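Local coordinates for superoxide dismutase [Mn/Fe] (Aeropyrum pernix, PDB 3AK2), which catalyses the dismutation of superoxide to oxygen and hydrogen peroxide and is cambialistic, working with either manganese or iron, at the interface of chains A and B and the interface of chains A and C. Numbering follows the deposited sequence. Chains: chain A/B/C, Superoxide dismutase [Mn/Fe].

Contact 1: the interface of chains A and B. Residues chain A 30, 34-35, 169, 173; chain B 168, 172, 176-177.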
# COMPACT_ATOMS: atom_id res chain seq x y z
N LEU A 30 21.70 -17.49 -1.27
CA LEU A 30 20.65 -17.12 -0.31
C LEU A 30 19.39 -16.68 -1.02
O LEU A 30 18.28 -17.01 -0.61
CB LEU A 30 21.13 -15.99 0.61
CG LEU A 30 22.24 -16.31 1.61
CD1 LEU A 30 22.80 -15.02 2.17
CD2 LEU A 30 21.73 -17.20 2.73
N LYS A 34 16.77 -19.36 -0.08
CA LYS A 34 16.01 -18.85 1.05
C LYS A 34 14.82 -18.02 0.60
O LYS A 34 13.67 -18.38 0.85
CB LYS A 34 16.92 -18.08 2.02
CG LYS A 34 18.09 -18.89 2.58
CD LYS A 34 17.60 -20.05 3.46
CE LYS A 34 18.74 -20.71 4.23
NZ LYS A 34 19.53 -21.62 3.37
N HIS A 35 15.09 -16.93 -0.11
CA HIS A 35 14.02 -16.00 -0.46
C HIS A 35 13.04 -16.55 -1.49
O HIS A 35 11.84 -16.62 -1.23
CB HIS A 35 14.58 -14.64 -0.86
CG HIS A 35 15.37 -13.99 0.22
ND1 HIS A 35 14.78 -13.39 1.31
CD2 HIS A 35 16.71 -13.87 0.42
CE1 HIS A 35 15.71 -12.91 2.12
NE2 HIS A 35 16.89 -13.20 1.60
N HIS A 169 17.91 -7.54 0.03
CA HIS A 169 18.57 -8.85 -0.03
C HIS A 169 19.23 -9.16 -1.37
O HIS A 169 20.06 -10.06 -1.46
CB HIS A 169 17.63 -10.00 0.38
CG HIS A 169 16.49 -10.24 -0.57
ND1 HIS A 169 15.17 -10.10 -0.18
CD2 HIS A 169 16.45 -10.65 -1.86
CE1 HIS A 169 14.38 -10.40 -1.20
NE2 HIS A 169 15.13 -10.73 -2.23
N LEU A 173 24.69 -7.59 0.84
CA LEU A 173 25.93 -8.24 1.26
C LEU A 173 27.15 -7.74 0.50
O LEU A 173 28.26 -7.71 1.05
CB LEU A 173 25.82 -9.76 1.14
CG LEU A 173 24.96 -10.49 2.17
CD1 LEU A 173 24.91 -11.97 1.83
CD2 LEU A 173 25.47 -10.29 3.59
N GLU B 168 15.47 -5.17 5.90
CA GLU B 168 16.59 -6.08 5.69
C GLU B 168 17.93 -5.46 6.09
O GLU B 168 18.77 -6.15 6.67
CB GLU B 168 16.58 -6.62 4.25
CG GLU B 168 15.34 -7.47 3.97
CD GLU B 168 15.26 -7.98 2.55
OE1 GLU B 168 15.59 -7.23 1.61
OE2 GLU B 168 14.84 -9.15 2.39
N TYR B 172 20.81 -7.82 7.79
CA TYR B 172 21.27 -8.74 6.75
C TYR B 172 22.76 -9.07 6.79
O TYR B 172 23.15 -10.22 6.57
CB TYR B 172 20.85 -8.29 5.34
CG TYR B 172 20.49 -9.46 4.46
CD1 TYR B 172 19.17 -9.91 4.38
CD2 TYR B 172 21.46 -10.15 3.74
CE1 TYR B 172 18.83 -11.00 3.59
CE2 TYR B 172 21.14 -11.24 2.95
CZ TYR B 172 19.82 -11.66 2.87
OH TYR B 172 19.51 -12.74 2.09
N LYS B 176 21.99 -12.51 7.85
CA LYS B 176 21.61 -12.87 6.48
C LYS B 176 20.08 -12.87 6.36
O LYS B 176 19.43 -11.93 6.83
CB LYS B 176 22.26 -14.20 6.05
CG LYS B 176 23.76 -14.32 6.38
CD LYS B 176 24.60 -13.27 5.65
CE LYS B 176 25.99 -13.12 6.26
NZ LYS B 176 26.89 -14.29 5.98
N ASN B 177 19.51 -13.91 5.77
CA ASN B 177 18.06 -14.03 5.64
C ASN B 177 17.33 -14.31 6.96
O ASN B 177 16.10 -14.23 7.01
CB ASN B 177 17.73 -15.17 4.69
CG ASN B 177 18.21 -16.50 5.22
OD1 ASN B 177 19.41 -16.74 5.30
ND2 ASN B 177 17.27 -17.36 5.61
O HOH W 1 21.52 -12.03 -0.17
O HOH W 2 19.59 -12.88 -0.77

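Contact 2: the interface of chains A and C. Residues chain A 70, 73-74, 77-78, 81, 154, 160; chain C 136-138, 155-158, 210.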
# COMPACT_ATOMS: atom_id res chain seq x y z
N SER A 70 -1.36 -13.25 -2.97
CA SER A 70 -0.89 -12.18 -3.83
C SER A 70 0.60 -11.94 -3.67
O SER A 70 1.35 -11.95 -4.64
CB SER A 70 -1.66 -10.89 -3.53
OG SER A 70 -1.03 -9.78 -4.14
N TYR A 73 2.72 -15.42 -4.52
CA TYR A 73 2.65 -15.70 -5.94
C TYR A 73 3.46 -14.67 -6.73
O TYR A 73 4.26 -15.03 -7.60
CB TYR A 73 1.21 -15.73 -6.45
CG TYR A 73 1.14 -15.94 -7.95
CD1 TYR A 73 1.07 -17.22 -8.49
CD2 TYR A 73 1.20 -14.85 -8.82
CE1 TYR A 73 1.03 -17.41 -9.88
CE2 TYR A 73 1.17 -15.03 -10.19
CZ TYR A 73 1.09 -16.30 -10.72
OH TYR A 73 1.04 -16.45 -12.10
N ALA A 74 3.25 -13.40 -6.42
CA ALA A 74 4.00 -12.35 -7.08
C ALA A 74 5.51 -12.53 -6.89
O ALA A 74 6.28 -12.40 -7.84
CB ALA A 74 3.56 -10.99 -6.59
N ILE A 77 6.59 -15.48 -9.27
CA ILE A 77 6.70 -15.18 -10.69
C ILE A 77 7.78 -14.14 -11.01
O ILE A 77 8.49 -14.28 -12.00
CB ILE A 77 5.34 -14.83 -11.32
CG1 ILE A 77 5.43 -14.97 -12.85
CG2 ILE A 77 4.83 -13.46 -10.86
CD1 ILE A 77 4.11 -14.88 -13.55
N MET A 78 7.93 -13.13 -10.15
CA MET A 78 8.94 -12.11 -10.39
C MET A 78 10.35 -12.69 -10.35
O MET A 78 11.17 -12.37 -11.21
CB MET A 78 8.81 -10.93 -9.42
CG MET A 78 7.49 -10.15 -9.53
SD MET A 78 7.25 -9.30 -11.11
CE MET A 78 8.40 -7.92 -10.92
N ILE A 81 11.11 -14.82 -13.48
CA ILE A 81 11.53 -14.01 -14.63
C ILE A 81 12.95 -13.47 -14.41
O ILE A 81 13.78 -13.46 -15.33
CB ILE A 81 10.53 -12.87 -14.90
CG1 ILE A 81 9.14 -13.44 -15.20
CG2 ILE A 81 11.03 -11.97 -16.04
CD1 ILE A 81 8.03 -12.41 -15.22
N MET A 154 1.97 -2.96 -9.30
CA MET A 154 1.80 -3.81 -10.48
C MET A 154 0.35 -3.71 -10.95
O MET A 154 -0.57 -3.55 -10.15
CB MET A 154 2.21 -5.26 -10.21
CG MET A 154 2.25 -6.12 -11.48
SD MET A 154 3.24 -5.37 -12.80
CE MET A 154 2.83 -6.42 -14.19
N PRO A 160 5.69 -8.29 -17.76
CA PRO A 160 7.12 -8.03 -17.53
C PRO A 160 8.00 -8.87 -18.45
O PRO A 160 7.83 -10.09 -18.53
CB PRO A 160 7.32 -8.45 -16.06
CG PRO A 160 5.96 -8.40 -15.46
CD PRO A 160 5.03 -8.82 -16.56
N ASP C 136 -4.13 -18.28 -14.22
CA ASP C 136 -2.73 -18.32 -13.83
C ASP C 136 -1.92 -19.00 -14.93
O ASP C 136 -2.11 -20.19 -15.17
CB ASP C 136 -2.58 -19.08 -12.51
CG ASP C 136 -1.14 -19.34 -12.12
OD1 ASP C 136 -0.93 -20.16 -11.20
OD2 ASP C 136 -0.21 -18.76 -12.71
N PRO C 137 -1.01 -18.26 -15.60
CA PRO C 137 -0.24 -18.85 -16.69
C PRO C 137 0.72 -19.95 -16.24
O PRO C 137 1.13 -20.78 -17.06
CB PRO C 137 0.56 -17.66 -17.24
CG PRO C 137 0.66 -16.72 -16.09
CD PRO C 137 -0.66 -16.84 -15.38
N LEU C 138 1.08 -19.97 -14.95
CA LEU C 138 2.05 -20.94 -14.44
C LEU C 138 1.46 -22.33 -14.22
O LEU C 138 2.18 -23.32 -14.27
CB LEU C 138 2.71 -20.42 -13.16
CG LEU C 138 3.47 -19.09 -13.22
CD1 LEU C 138 4.15 -18.81 -11.89
CD2 LEU C 138 4.50 -19.05 -14.35
N THR C 155 -0.84 -8.83 -9.23
CA THR C 155 0.45 -9.43 -9.48
C THR C 155 0.70 -9.51 -10.99
O THR C 155 -0.24 -9.40 -11.79
CB THR C 155 0.52 -10.87 -8.92
OG1 THR C 155 -0.24 -11.74 -9.76
CG2 THR C 155 -0.05 -10.94 -7.51
N ALA C 156 1.95 -9.72 -11.36
CA ALA C 156 2.28 -10.11 -12.72
C ALA C 156 1.70 -11.49 -13.02
O ALA C 156 1.35 -12.25 -12.11
CB ALA C 156 3.79 -10.12 -12.90
N GLY C 157 1.58 -11.79 -14.31
CA GLY C 157 1.19 -13.13 -14.77
C GLY C 157 -0.30 -13.36 -14.85
O GLY C 157 -0.84 -13.58 -15.93
N LEU C 158 -0.96 -13.32 -13.69
CA LEU C 158 -2.40 -13.55 -13.61
C LEU C 158 -3.16 -12.70 -14.60
O LEU C 158 -2.99 -11.48 -14.64
CB LEU C 158 -2.90 -13.27 -12.19
CG LEU C 158 -2.27 -14.06 -11.04
CD1 LEU C 158 -2.92 -13.65 -9.74
CD2 LEU C 158 -2.40 -15.55 -11.25
N TYR C 210 5.55 -16.49 -20.22
CA TYR C 210 6.36 -16.58 -19.00
C TYR C 210 7.25 -17.81 -18.99
O TYR C 210 8.43 -17.72 -18.63
CB TYR C 210 5.43 -16.57 -17.79
CG TYR C 210 4.66 -15.29 -17.72
CD1 TYR C 210 5.30 -14.11 -17.35
CD2 TYR C 210 3.31 -15.23 -18.07
CE1 TYR C 210 4.62 -12.92 -17.30
CE2 TYR C 210 2.61 -14.03 -18.02
CZ TYR C 210 3.29 -12.88 -17.63
OH TYR C 210 2.66 -11.66 -17.56

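Contact 3: the interface of chains A and C. Residues chain A 63, 67; chain C 124-126, 146, 148, 153.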
# COMPACT_ATOMS: atom_id res chain seq x y z
N ARG A 63 -9.88 -12.34 2.82
CA ARG A 63 -9.01 -11.20 2.50
C ARG A 63 -7.55 -11.49 2.86
O ARG A 63 -6.64 -11.24 2.06
CB ARG A 63 -9.50 -9.95 3.22
CG ARG A 63 -8.55 -8.76 3.11
CD ARG A 63 -9.25 -7.50 3.54
NE ARG A 63 -9.54 -7.52 4.97
CZ ARG A 63 -10.53 -6.85 5.54
NH1 ARG A 63 -10.70 -6.92 6.86
NH2 ARG A 63 -11.37 -6.13 4.81
N ARG A 67 -4.38 -11.91 0.35
CA ARG A 67 -3.20 -11.05 0.49
C ARG A 67 -1.91 -11.88 0.55
O ARG A 67 -0.91 -11.50 -0.07
CB ARG A 67 -3.32 -10.15 1.72
CG ARG A 67 -4.18 -8.91 1.52
CD ARG A 67 -4.49 -8.26 2.85
NE ARG A 67 -5.13 -6.96 2.68
CZ ARG A 67 -5.69 -6.26 3.67
NH1 ARG A 67 -5.72 -6.76 4.90
NH2 ARG A 67 -6.23 -5.08 3.42
N THR C 124 -15.49 -8.09 0.81
CA THR C 124 -14.52 -7.77 1.87
C THR C 124 -13.26 -7.04 1.41
O THR C 124 -12.27 -7.00 2.14
CB THR C 124 -14.14 -9.01 2.71
OG1 THR C 124 -13.45 -9.97 1.89
CG2 THR C 124 -15.37 -9.66 3.35
N VAL C 125 -13.28 -6.45 0.21
CA VAL C 125 -12.19 -5.57 -0.21
C VAL C 125 -12.12 -4.43 0.80
O VAL C 125 -13.13 -3.80 1.12
CB VAL C 125 -12.40 -5.03 -1.63
CG1 VAL C 125 -11.39 -3.93 -1.95
CG2 VAL C 125 -12.29 -6.16 -2.64
N GLU C 126 -10.92 -4.19 1.34
CA GLU C 126 -10.75 -3.13 2.31
C GLU C 126 -10.52 -1.81 1.60
O GLU C 126 -9.54 -1.65 0.86
CB GLU C 126 -9.57 -3.44 3.22
CG GLU C 126 -9.54 -2.60 4.47
CD GLU C 126 -8.44 -3.04 5.39
OE1 GLU C 126 -8.76 -3.59 6.46
OE2 GLU C 126 -7.25 -2.86 5.02
N GLN C 146 -8.15 -10.25 -4.52
CA GLN C 146 -8.63 -8.88 -4.41
C GLN C 146 -7.57 -7.93 -4.95
O GLN C 146 -6.36 -8.21 -4.87
CB GLN C 146 -8.87 -8.50 -2.96
CG GLN C 146 -9.92 -9.32 -2.24
CD GLN C 146 -10.03 -8.95 -0.77
OE1 GLN C 146 -9.06 -8.50 -0.16
NE2 GLN C 146 -11.21 -9.13 -0.21
N GLU C 148 -6.74 -3.78 -4.39
CA GLU C 148 -7.09 -2.51 -3.77
C GLU C 148 -6.72 -1.35 -4.70
O GLU C 148 -5.77 -1.45 -5.48
CB GLU C 148 -6.43 -2.36 -2.40
CG GLU C 148 -6.98 -3.35 -1.38
CD GLU C 148 -6.32 -3.27 -0.01
OE1 GLU C 148 -6.49 -4.24 0.76
OE2 GLU C 148 -5.65 -2.26 0.30
N LEU C 153 -2.01 -5.12 -4.70
CA LEU C 153 -2.28 -6.57 -4.61
C LEU C 153 -2.37 -7.28 -5.95
O LEU C 153 -2.33 -8.50 -6.00
CB LEU C 153 -3.52 -6.92 -3.75
CG LEU C 153 -3.63 -6.31 -2.35
CD1 LEU C 153 -4.91 -6.76 -1.67
CD2 LEU C 153 -2.40 -6.63 -1.49
O HOH W 3 -6.74 -9.86 -0.47
O HOH W 4 -7.05 -5.61 7.02
O HOH W 5 -12.49 -11.55 3.93

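Contact 1: the interface of chains A and B
This two-fold interface is the dimer contact typical of iron/manganese superoxide dismutases, and it ties the active site of one subunit to its partner through the family's Glu–His bridge. A:His169, a metal ligand, is gripped twice by the carboxylate of B:Glu168. Its ring nitrogen ND1 donates to B:Glu168 OE2 at 2.8 Å; that oxygen lies in the imidazole plane and offers its syn lone pair. The other oxygen, OE1, takes the backbone N-H of A:His169 from above the carboxylate plane, so the two bonds together fix the turn of the ring. Glutamate suits this place because a carboxylate accepting from ND1 would be expected to make the imidazole more imidazolate-like and a stronger donor to manganese.

A:His35 and B:Tyr172, the family's His–Tyr pair lining the substrate channel from opposite subunits, meet tip to tip, NE2 lying 2.7 Å from the phenol OH (158° at H). Imidazole and phenol can each donate or accept, and the direction is not decided. The same OH is linked through water 1 and water 2 to the carbonyl oxygen of A:His169. Within chain A, A:His169 ND1 stands 3.6 Å above the centre of the A:His35 ring. The carbonyl oxygen of B:Lys176 stands over one face of B:Tyr172 near the rim, and A:Leu173 CG sits at the ring edge. Farther along, the bent aliphatic chain of A:Lys34 crosses the flat amide of B:Asn177.

Contact 2: the interface of chains A and C
At this second two-fold interface between copies of the iron/manganese superoxide dismutase, A:Tyr73 on helix 62-82 carries much of the contact, its ring plugged into chain C. From CB the ring departs with CG anti to the backbone N (chi1 176°), which points it at chain C. Along one edge, CD2 passes 3.6 Å from the hydroxyl OG1 of C:Thr155, and CE2 then meets the carbonyl oxygen of C:Ala156 in the ring plane at 3.4 Å. That oxygen also accepts a hydrogen bond from C:Thr155 OG1, which helps to hold the loop in shape. At CZ the methyl CD2 of C:Leu158 comes to 3.6 Å, while CE1 on the other edge lies by the carboxylate of C:Asp136. At the tip, A:Tyr73 OH donates to C:Asp136 OD2 at 2.7 Å, with ring and carboxylate planes 85° apart. An aspartate, presumably ionised, suits this spot, since OD2 also accepts from the backbone N-H of C:Leu138, both donors arriving from above its plane.

Beside this polar end the contact is apolar. A:Ile77 CD1 rests over a face of C:Tyr210 near its rim and against C:Gly157 CA; glycine suits that loop position, where phi is positive (86°). The small methyl of C:Ala156 fits among A:Pro160, A:Met78 and A:Ile77. The site joins chains A and C in the deposited four-subunit assembly and, if that tetramer is the working form, probably contributes to its stability.

Contact 3: the interface of chains A and C
Two arginines one turn apart on helix 62-82 of this iron/manganese superoxide dismutase form a salt-bridge cluster with chain C. Its tight centre is A:Arg67, extended from CG to NE so that its NH2 edge reaches two carboxylates. This nitrogen serves both: A:Arg67 NH2 reaches C:Glu148 OE1 at 2.8 Å, nearly straight (169° at H) and on the syn lone pair, and C:Glu126 OE2 at 2.9 Å, an oxygen it meets from above the carboxylate plane. Both oxygens lie in the guanidinium plane, so the two bonds hold the group's rotation. Arginine suits the place because one terminal guanidinium nitrogen carries two N-H groups that can go to different partners. Over one face of this guanidinium sits A:Arg63 CD, while lower down A:Arg67 CG rests against C:Leu153 CD1 at 3.9 Å.

A:Arg63 buries more surface, but its bonds are less well aligned. Its chain, bent at chi3 (68°), turns A:Arg63 NH2 to the backbone oxygen O of C:Thr124 at 2.9 Å, a bent bond tilted out of the guanidinium plane. C:Glu126 OE1 lies over the centre of that group, and its salt bridge to A:Arg63 NH1 is long, at 3.9 Å. Water completes the rim: beside the tight pair, water 4 bridges A:Arg67 NH1 and C:Glu126 OE1, water 5 joins the backbone N of A:Arg63 to the hydroxyl of C:Thr124, and water 3 links C:Gln146 OE1 to the carbonyl oxygen of A:Arg63.

Contacts 2 and 3 belong to one interface, between chains A and C, and share helix 62-82 of chain A; their C-alpha centres lie about 17 Å apart, with the charged cluster toward the start of the helix and the apolar part farther along. The C-alpha centre of contact 1, on the A–B interface, is about 22 Å from that of contact 2 and 28 Å from that of contact 3. It uses helix 25-54 and the segment carrying A:His169. Helix 62-82 also holds the metal ligand A:His79, as helix 25-54 holds A:His31. In the deposited four-subunit assembly chain A therefore links B and C through separate surfaces, both built partly from metal-binding elements.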